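PDB 5I01: phosphoheptose isomerase from Neisseria gonorrhoeae, which catalyses the isomerisation of sedoheptulose 7-phosphate to D-glycero-D-manno-heptose 7-phosphate, the zinc-dependent first step of glycero-manno-heptose biosynthesis for lipooligosaccharide. Local coordinates for the interface of chains A and B. Sequence-based numbering; all coordinates share one arbitrary frame. Chains: chain A/B, Phosphoheptose isomerase.

The interface of chains A and B. Residues chain A 46-47, 69, 78-82; chain B 110-111, 113.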
# COMPACT_ATOMS: atom_id res chain seq x y z
N ASP A 46 22.99 5.73 14.29
CA ASP A 46 22.59 4.65 13.37
C ASP A 46 21.20 4.03 13.61
O ASP A 46 20.92 2.92 13.16
CB ASP A 46 23.70 3.58 13.31
CG ASP A 46 24.77 3.90 12.28
OD1 ASP A 46 24.43 3.88 11.08
OD2 ASP A 46 25.93 4.17 12.67
N GLY A 47 20.32 4.76 14.29
CA GLY A 47 18.97 4.28 14.60
C GLY A 47 18.00 4.56 13.45
O GLY A 47 18.38 5.15 12.42
N THR A 69 13.09 9.15 3.27
CA THR A 69 13.79 8.27 2.33
C THR A 69 14.17 8.95 1.00
O THR A 69 15.11 8.49 0.35
CB THR A 69 13.01 6.95 2.07
OG1 THR A 69 11.68 7.23 1.60
CG2 THR A 69 12.94 6.14 3.36
N GLU A 78 19.70 9.76 2.19
CA GLU A 78 18.53 8.96 2.58
C GLU A 78 18.58 8.56 4.07
O GLU A 78 19.60 8.07 4.54
CB GLU A 78 18.42 7.72 1.68
CG GLU A 78 18.43 8.02 0.18
CD GLU A 78 19.81 7.94 -0.50
OE1 GLU A 78 20.86 7.93 0.19
OE2 GLU A 78 19.84 7.90 -1.75
N LEU A 79 17.47 8.78 4.79
CA LEU A 79 17.40 8.59 6.25
C LEU A 79 16.54 7.38 6.61
O LEU A 79 15.57 7.07 5.92
CB LEU A 79 16.78 9.84 6.89
CG LEU A 79 17.55 11.14 6.69
CD1 LEU A 79 16.71 12.34 7.12
CD2 LEU A 79 18.88 11.10 7.43
N ALA A 80 16.88 6.73 7.72
CA ALA A 80 16.21 5.49 8.12
C ALA A 80 14.83 5.75 8.72
O ALA A 80 14.72 6.14 9.89
CB ALA A 80 17.08 4.70 9.10
N ALA A 81 13.79 5.56 7.91
CA ALA A 81 12.41 5.70 8.39
C ALA A 81 11.45 4.78 7.65
O ALA A 81 11.43 4.77 6.42
CB ALA A 81 11.96 7.14 8.29
N VAL A 82 10.66 4.01 8.42
CA VAL A 82 9.69 3.04 7.90
C VAL A 82 8.29 3.37 8.44
O VAL A 82 8.10 3.49 9.64
CB VAL A 82 10.07 1.60 8.32
CG1 VAL A 82 9.13 0.57 7.71
CG2 VAL A 82 11.51 1.28 7.94
N ALA B 110 18.55 4.06 2.48
CA ALA B 110 17.94 4.52 3.74
C ALA B 110 18.06 3.48 4.84
O ALA B 110 18.62 3.76 5.90
CB ALA B 110 16.48 4.87 3.52
N LEU B 111 17.54 2.28 4.56
CA LEU B 111 17.36 1.22 5.57
C LEU B 111 18.53 0.24 5.70
O LEU B 111 18.74 -0.30 6.77
CB LEU B 111 16.08 0.41 5.26
CG LEU B 111 14.78 1.17 4.97
CD1 LEU B 111 13.63 0.20 4.69
CD2 LEU B 111 14.43 2.11 6.11
N ARG B 113 21.97 -1.90 6.10
CA ARG B 113 23.18 -1.84 6.92
C ARG B 113 24.03 -3.04 6.63
O ARG B 113 23.52 -4.04 6.13
CB ARG B 113 22.85 -1.79 8.41
CG ARG B 113 22.14 -0.53 8.85
CD ARG B 113 23.01 0.73 8.76
NE ARG B 113 22.27 1.91 9.23
CZ ARG B 113 21.49 2.71 8.49
NH1 ARG B 113 21.32 2.52 7.18
NH2 ARG B 113 20.87 3.73 9.08
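Where the C-terminal end of helix 105-111 of one phosphoheptose isomerase subunit meets the segment leading into strand 81-83 of its neighbour, the homotetramer illustrates how a subunit boundary can be built from aliphatic groups flanked by a loose ionic pair. The patch belongs to a two-fold interface between SIS-family subunits, so every contact recurs with the chains exchanged.

The apolar part centres on B:Ala110 and B:Leu111. The methyl CB of B:Ala110 lies 3.4 Å from the backbone carbonyl O of A:Leu79 and also touches the methyl CG2 of A:Thr69, at 3.8 Å. That methyl is anti to the carbonyl carbon of its own residue, while OG1 takes the crowded position between backbone N and carbonyl carbon. The CB methylene of A:Glu78 packs against the backbone of B:Ala110, and the carboxylate is carried away by a bend at chi2. A:Ala80, the most deeply covered chain A residue of the patch, sets its methyl CB 3.7 Å from the carbonyl O of B:Ala110. In B:Leu111 CD1 is anti to CA (chi2 180°); the side chain crosses A:Val82 at about a right angle, and the other methyl, CD2, meets CG2 of A:Val82 at 3.5 Å. In A:Val82 the other branch, CG1, is anti to the backbone N (chi1 -176°), which sets CG2 beside that nitrogen and towards the leucine.

The polar part is a salt bridge between NE of B:Arg113 and OD1 of A:Asp46, 3.5 Å apart. The two chains cross obliquely with carboxylate and guanidinium planes 68° apart, so the two flat groups are far from coplanar, and the attraction is likely more electrostatic than directional. Within chain B, NH1 of B:Arg113 donates a 3.2 Å hydrogen bond to the same carbonyl O of B:Ala110, approaching from above the carbonyl plane, which should restrain the rotation of the guanidinium. The remaining nitrogen, NH2, lies 3.9 Å from the methyl CB of A:Ala80.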